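Local coordinates for protein putative glycoside hydrolase (PDB 3GYC) that is a putative glycoside hydrolase of the cellulase-like family that probably cleaves glycosidic bonds in carbohydrates, its natural substrate not being established, at residues W162-Y175 with V178-M192. Residues are numbered along the deposited sequence; the frame is centred on the assembly and turned at random.
Sequences WPGDSWAPFFAKTY and VGWGNWYKEESLRWM
W191 meets W162 and F171 on one and the same face of its indole. CH2 of W162 sits 3.4 Å from NE1 of W191, the two ring systems inclined by 37°. F171 comes in edge first: its CD1 is 3.4 Å from CE3 of W191, and the planes stand at 87°, a T-shaped pair. W191 points its indole at both because its CG lies anti to the backbone N (chi1 174°). Replacing W191 by an alanine is likely to open a gap beside the six-membered ring of W162 and the edge of F171, leaving both rings freer to shift.

At the other end of the W162 indole, NE1 donates to S188 OG at 2.8 Å, close to the ring plane though bent at the hydrogen. That hydroxyl in turn donates a hydrogen bond to W183 O, so donor and acceptor together fix its rotation. The selenium of M192, a residue modelled as selenomethionine, lies obliquely by the five-membered ring of W162, a Met-aromatic contact. Beyond F171, the Y175 ring takes E187 CB over one face, and a water links its OH to E187 O.

A second centre forms where G164 lays its CA over the six-membered ring of W180, a CH-pi contact 3.7 Å from the centroid; with no side chain, G164 can lie this close to the indole. D165 OD1 and S166 OG border the same ring at its edge. P163, after a cis peptide bond, fits its CD against the turn of G181 to W183.

In this TIM-barrel-clan protein, 162-175 follows strand 153-157, and the chain returns through 178-192 into helix 186-200. W191 also touches P130 and L133 of the neighbouring helix 130-146, while W162 bonds through its backbone to S211, just after strand 208-209.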
loop_
_atom_site.group_PDB
_atom_site.type_symbol
_atom_site.label_atom_id
_atom_site.label_comp_id
_atom_site.label_asym_id
_atom_site.label_seq_id
_atom_site.Cartn_x
_atom_site.Cartn_y
_atom_site.Cartn_z
ATOM N N TRP A 162 0.923 -5.272 -8.464
ATOM C CA TRP A 162 0.607 -6.066 -9.640
ATOM C C TRP A 162 1.646 -5.832 -10.749
ATOM O O TRP A 162 2.033 -4.694 -11.007
ATOM C CB TRP A 162 -0.776 -5.677 -10.145
ATOM C CG TRP A 162 -1.275 -6.461 -11.365
ATOM C CD1 TRP A 162 -1.222 -6.078 -12.664
ATOM C CD2 TRP A 162 -1.918 -7.744 -11.351
ATOM N NE1 TRP A 162 -1.785 -7.042 -13.470
ATOM C CE2 TRP A 162 -2.217 -8.076 -12.687
ATOM C CE3 TRP A 162 -2.262 -8.647 -10.336
ATOM C CZ2 TRP A 162 -2.851 -9.264 -13.033
ATOM C CZ3 TRP A 162 -2.879 -9.829 -10.678
ATOM C CH2 TRP A 162 -3.162 -10.136 -12.023
ATOM N N PRO A 163 2.071 -6.902 -11.446
ATOM C CA PRO A 163 1.669 -8.290 -11.277
ATOM C C PRO A 163 2.789 -9.150 -10.693
ATOM O O PRO A 163 3.010 -10.250 -11.164
ATOM C CB PRO A 163 1.362 -8.709 -12.716
ATOM C CG PRO A 163 2.401 -8.021 -13.503
ATOM C CD PRO A 163 2.685 -6.709 -12.773
ATOM N N GLY A 164 3.500 -8.657 -9.687
ATOM C CA GLY A 164 4.614 -9.419 -9.084
ATOM C C GLY A 164 4.235 -10.833 -8.645
ATOM O O GLY A 164 3.225 -11.031 -7.955
ATOM N N ASP A 165 5.046 -11.821 -9.003
ATOM C CA ASP A 165 4.715 -13.213 -8.647
ATOM C C ASP A 165 4.677 -13.532 -7.140
ATOM O O ASP A 165 4.097 -14.539 -6.751
ATOM C CB ASP A 165 5.570 -14.232 -9.414
ATOM C CG ASP A 165 7.059 -14.053 -9.205
ATOM O OD1 ASP A 165 7.473 -13.312 -8.292
ATOM O OD2 ASP A 165 7.827 -14.681 -9.981
ATOM N N SER A 166 5.291 -12.707 -6.299
ATOM C CA SER A 166 5.194 -12.909 -4.851
ATOM C C SER A 166 3.758 -12.752 -4.391
ATOM O O SER A 166 3.334 -13.413 -3.448
ATOM C CB SER A 166 5.999 -11.865 -4.066
ATOM O OG SER A 166 7.373 -11.944 -4.369
ATOM N N TRP A 167 3.025 -11.851 -5.036
ATOM C CA TRP A 167 1.655 -11.554 -4.600
ATOM C C TRP A 167 0.602 -12.165 -5.524
ATOM O O TRP A 167 -0.479 -12.541 -5.060
ATOM C CB TRP A 167 1.453 -10.030 -4.480
ATOM C CG TRP A 167 2.689 -9.353 -3.979
ATOM C CD1 TRP A 167 3.439 -8.465 -4.651
ATOM C CD2 TRP A 167 3.366 -9.596 -2.733
ATOM N NE1 TRP A 167 4.526 -8.095 -3.907
ATOM C CE2 TRP A 167 4.516 -8.789 -2.727
ATOM C CE3 TRP A 167 3.100 -10.406 -1.613
ATOM C CZ2 TRP A 167 5.404 -8.765 -1.654
ATOM C CZ3 TRP A 167 3.997 -10.386 -0.549
ATOM C CH2 TRP A 167 5.124 -9.561 -0.579
ATOM N N ALA A 168 0.921 -12.281 -6.815
ATOM C CA ALA A 168 -0.023 -12.810 -7.816
ATOM C C ALA A 168 0.564 -14.036 -8.541
ATOM O O ALA A 168 0.811 -13.997 -9.762
ATOM C CB ALA A 168 -0.400 -11.720 -8.808
ATOM N N PRO A 169 0.806 -15.129 -7.793
ATOM C CA PRO A 169 1.308 -16.362 -8.429
ATOM C C PRO A 169 0.260 -17.035 -9.324
ATOM O O PRO A 169 0.607 -17.826 -10.229
ATOM C CB PRO A 169 1.640 -17.248 -7.223
ATOM C CG PRO A 169 0.828 -16.748 -6.129
ATOM C CD PRO A 169 0.695 -15.284 -6.334
ATOM N N PHE A 170 -1.009 -16.771 -9.033
ATOM C CA PHE A 170 -2.125 -17.260 -9.835
ATOM C C PHE A 170 -2.132 -16.624 -11.227
ATOM O O PHE A 170 -2.766 -17.120 -12.126
ATOM C CB PHE A 170 -3.470 -16.990 -9.134
ATOM C CG PHE A 170 -3.613 -15.584 -8.567
ATOM C CD1 PHE A 170 -4.065 -14.541 -9.352
ATOM C CD2 PHE A 170 -3.299 -15.337 -7.243
ATOM C CE1 PHE A 170 -4.196 -13.279 -8.844
ATOM C CE2 PHE A 170 -3.437 -14.086 -6.722
ATOM C CZ PHE A 170 -3.893 -13.045 -7.524
ATOM N N PHE A 171 -1.466 -15.491 -11.386
ATOM C CA PHE A 171 -1.380 -14.834 -12.678
ATOM C C PHE A 171 -0.049 -15.202 -13.309
ATOM O O PHE A 171 0.003 -15.592 -14.465
ATOM C CB PHE A 171 -1.492 -13.316 -12.512
ATOM C CG PHE A 171 -1.281 -12.563 -13.771
ATOM C CD1 PHE A 171 -2.322 -12.401 -14.666
ATOM C CD2 PHE A 171 -0.043 -12.022 -14.078
ATOM C CE1 PHE A 171 -2.140 -11.724 -15.851
ATOM C CE2 PHE A 171 0.155 -11.335 -15.260
ATOM C CZ PHE A 171 -0.895 -11.189 -16.152
ATOM N N ALA A 172 1.021 -15.071 -12.529
ATOM C CA ALA A 172 2.383 -15.344 -12.993
ATOM C C ALA A 172 2.553 -16.772 -13.508
ATOM O O ALA A 172 3.333 -17.017 -14.446
ATOM C CB ALA A 172 3.376 -15.038 -11.870
ATOM N N LYS A 173 1.822 -17.720 -12.921
ATOM C CA LYS A 173 1.865 -19.101 -13.407
ATOM C C LYS A 173 1.350 -19.152 -14.853
ATOM O O LYS A 173 1.988 -19.751 -15.730
ATOM C CB LYS A 173 1.046 -20.034 -12.509
ATOM N N THR A 174 0.212 -18.518 -15.128
ATOM C CA THR A 174 -0.340 -18.552 -16.486
ATOM C C THR A 174 0.441 -17.686 -17.464
ATOM O O THR A 174 0.637 -18.081 -18.615
ATOM C CB THR A 174 -1.805 -18.130 -16.524
ATOM O OG1 THR A 174 -2.539 -18.936 -15.603
ATOM C CG2 THR A 174 -2.381 -18.311 -17.921
ATOM N N TYR A 175 0.914 -16.529 -17.011
ATOM C CA TYR A 175 1.634 -15.611 -17.892
ATOM C C TYR A 175 3.044 -15.320 -17.410
ATOM O O TYR A 175 3.351 -14.195 -17.016
ATOM C CB TYR A 175 0.856 -14.316 -18.031
ATOM C CG TYR A 175 -0.568 -14.511 -18.471
ATOM C CD1 TYR A 175 -0.901 -14.590 -19.822
ATOM C CD2 TYR A 175 -1.590 -14.605 -17.536
ATOM C CE1 TYR A 175 -2.223 -14.752 -20.231
ATOM C CE2 TYR A 175 -2.908 -14.765 -17.934
ATOM C CZ TYR A 175 -3.214 -14.832 -19.276
ATOM O OH TYR A 175 -4.519 -14.988 -19.633
ATOM N N VAL A 178 5.178 -12.139 -18.725
ATOM C CA VAL A 178 4.934 -10.739 -18.378
ATOM C C VAL A 178 6.065 -10.256 -17.469
ATOM O O VAL A 178 6.653 -9.207 -17.724
ATOM C CB VAL A 178 3.544 -10.521 -17.742
ATOM C CG1 VAL A 178 3.439 -9.128 -17.155
ATOM C CG2 VAL A 178 2.447 -10.759 -18.788
ATOM N N GLY A 179 6.366 -11.019 -16.419
ATOM C CA GLY A 179 7.456 -10.680 -15.500
ATOM C C GLY A 179 7.110 -9.659 -14.432
ATOM O O GLY A 179 6.150 -8.884 -14.575
ATOM N N TRP A 180 7.918 -9.652 -13.365
ATOM C CA TRP A 180 7.727 -8.757 -12.216
ATOM C C TRP A 180 7.537 -7.290 -12.637
ATOM O O TRP A 180 8.297 -6.742 -13.432
ATOM C CB TRP A 180 8.887 -8.867 -11.178
ATOM C CG TRP A 180 8.575 -8.104 -9.881
ATOM C CD1 TRP A 180 8.589 -6.740 -9.700
ATOM C CD2 TRP A 180 8.176 -8.665 -8.608
ATOM N NE1 TRP A 180 8.212 -6.422 -8.402
ATOM C CE2 TRP A 180 7.963 -7.581 -7.713
ATOM C CE3 TRP A 180 7.981 -9.973 -8.140
ATOM C CZ2 TRP A 180 7.556 -7.770 -6.382
ATOM C CZ3 TRP A 180 7.587 -10.160 -6.822
ATOM C CH2 TRP A 180 7.382 -9.069 -5.957
ATOM N N GLY A 181 6.488 -6.676 -12.103
ATOM C CA GLY A 181 6.228 -5.261 -12.321
ATOM C C GLY A 181 5.734 -4.769 -13.669
ATOM O O GLY A 181 5.378 -3.592 -13.765
ATOM N N ASN A 182 5.679 -5.626 -14.697
ATOM C CA ASN A 182 5.224 -5.175 -16.034
ATOM C C ASN A 182 3.711 -5.180 -16.234
ATOM O O ASN A 182 3.165 -5.843 -17.125
ATOM C CB ASN A 182 5.909 -5.975 -17.116
ATOM C CG ASN A 182 7.385 -5.866 -17.025
ATOM O OD1 ASN A 182 7.899 -4.962 -16.374
ATOM N ND2 ASN A 182 8.085 -6.793 -17.634
ATOM N N TRP A 183 3.055 -4.352 -15.437
ATOM C CA TRP A 183 1.598 -4.258 -15.430
ATOM C C TRP A 183 1.027 -3.811 -16.761
ATOM O O TRP A 183 -0.104 -4.125 -17.075
ATOM C CB TRP A 183 1.140 -3.295 -14.343
ATOM C CG TRP A 183 1.559 -1.855 -14.543
ATOM C CD1 TRP A 183 2.637 -1.237 -13.999
ATOM C CD2 TRP A 183 0.898 -0.869 -15.351
ATOM N NE1 TRP A 183 2.682 0.076 -14.394
ATOM C CE2 TRP A 183 1.629 0.323 -15.235
ATOM C CE3 TRP A 183 -0.253 -0.879 -16.137
ATOM C CZ2 TRP A 183 1.249 1.493 -15.869
ATOM C CZ3 TRP A 183 -0.626 0.281 -16.772
ATOM C CH2 TRP A 183 0.124 1.454 -16.638
ATOM N N TYR A 184 1.832 -3.094 -17.531
ATOM C CA TYR A 184 1.400 -2.519 -18.815
ATOM C C TYR A 184 1.391 -3.482 -19.996
ATOM O O TYR A 184 0.912 -3.091 -21.061
ATOM C CB TYR A 184 2.266 -1.308 -19.167
ATOM C CG TYR A 184 3.762 -1.612 -19.172
ATOM C CD1 TYR A 184 4.404 -2.116 -20.299
ATOM C CD2 TYR A 184 4.517 -1.400 -18.031
ATOM C CE1 TYR A 184 5.759 -2.391 -20.268
ATOM C CE2 TYR A 184 5.842 -1.653 -17.995
ATOM C CZ TYR A 184 6.464 -2.145 -19.097
ATOM O OH TYR A 184 7.798 -2.377 -18.980
ATOM N N LYS A 185 1.918 -4.704 -19.836
ATOM C CA LYS A 185 1.910 -5.693 -20.931
ATOM C C LYS A 185 0.463 -6.123 -21.218
ATOM O O LYS A 185 -0.382 -6.096 -20.317
ATOM C CB LYS A 185 2.836 -6.894 -20.642
ATOM C CG LYS A 185 4.342 -6.564 -20.709
ATOM C CD LYS A 185 5.232 -7.814 -20.736
ATOM N N GLU A 186 0.185 -6.501 -22.464
ATOM C CA GLU A 186 -1.186 -6.798 -22.905
ATOM C C GLU A 186 -1.956 -7.819 -22.066
ATOM O O GLU A 186 -3.155 -7.653 -21.853
ATOM C CB GLU A 186 -1.225 -7.203 -24.405
ATOM N N GLU A 187 -1.294 -8.881 -21.627
ATOM C CA GLU A 187 -1.967 -9.920 -20.833
ATOM C C GLU A 187 -2.440 -9.357 -19.501
ATOM O O GLU A 187 -3.497 -9.746 -18.995
ATOM C CB GLU A 187 -1.049 -11.111 -20.538
ATOM C CG GLU A 187 -0.419 -11.792 -21.755
ATOM C CD GLU A 187 0.834 -11.090 -22.244
ATOM O OE1 GLU A 187 0.740 -9.887 -22.587
ATOM O OE2 GLU A 187 1.903 -11.759 -22.306
ATOM N N SER A 188 -1.642 -8.458 -18.932
ATOM C CA SER A 188 -1.969 -7.824 -17.656
ATOM C C SER A 188 -3.144 -6.870 -17.806
ATOM O O SER A 188 -4.130 -6.953 -17.053
ATOM C CB SER A 188 -0.738 -7.102 -17.092
ATOM O OG SER A 188 -1.073 -6.246 -16.018
ATOM N N LEU A 189 -3.038 -5.973 -18.783
ATOM C CA LEU A 189 -4.095 -5.012 -19.070
ATOM C C LEU A 189 -5.441 -5.693 -19.280
ATOM O O LEU A 189 -6.456 -5.222 -18.762
ATOM C CB LEU A 189 -3.760 -4.171 -20.311
ATOM C CG LEU A 189 -2.548 -3.251 -20.178
ATOM C CD1 LEU A 189 -2.283 -2.601 -21.513
ATOM C CD2 LEU A 189 -2.734 -2.215 -19.067
ATOM N N ARG A 190 -5.439 -6.806 -20.010
ATOM C CA ARG A 190 -6.664 -7.536 -20.323
ATOM C C ARG A 190 -7.288 -8.158 -19.087
ATOM O O ARG A 190 -8.498 -8.137 -18.907
ATOM C CB ARG A 190 -6.394 -8.630 -21.359
ATOM C CG ARG A 190 -7.660 -9.249 -21.932
ATOM N N TRP A 191 -6.458 -8.764 -18.264
ATOM C CA TRP A 191 -6.897 -9.348 -17.015
ATOM C C TRP A 191 -7.531 -8.288 -16.124
ATOM O O TRP A 191 -8.634 -8.466 -15.609
ATOM C CB TRP A 191 -5.683 -9.941 -16.292
ATOM C CG TRP A 191 -5.968 -10.455 -14.937
ATOM C CD1 TRP A 191 -6.282 -9.726 -13.841
ATOM C CD2 TRP A 191 -5.912 -11.817 -14.512
ATOM N NE1 TRP A 191 -6.461 -10.541 -12.770
ATOM C CE2 TRP A 191 -6.241 -11.836 -13.150
ATOM C CE3 TRP A 191 -5.626 -13.024 -15.158
ATOM C CZ2 TRP A 191 -6.263 -13.015 -12.396
ATOM C CZ3 TRP A 191 -5.659 -14.206 -14.417
ATOM C CH2 TRP A 191 -5.981 -14.191 -13.051
HETATM N N MSE A 192 -6.793 -7.211 -15.884
HETATM C CA MSE A 192 -7.277 -6.137 -15.035
HETATM C C MSE A 192 -8.613 -5.622 -15.551
HETATM O O MSE A 192 -9.573 -5.536 -14.795
HETATM C CB MSE A 192 -6.266 -4.990 -14.941
HETATM C CG MSE A 192 -5.002 -5.354 -14.190
HETATM SE SE MSE A 192 -3.914 -3.812 -13.794
HETATM C CE MSE A 192 -3.280 -3.388 -15.569
HETATM O O HOH W 1 -5.296 -11.854 -19.667
#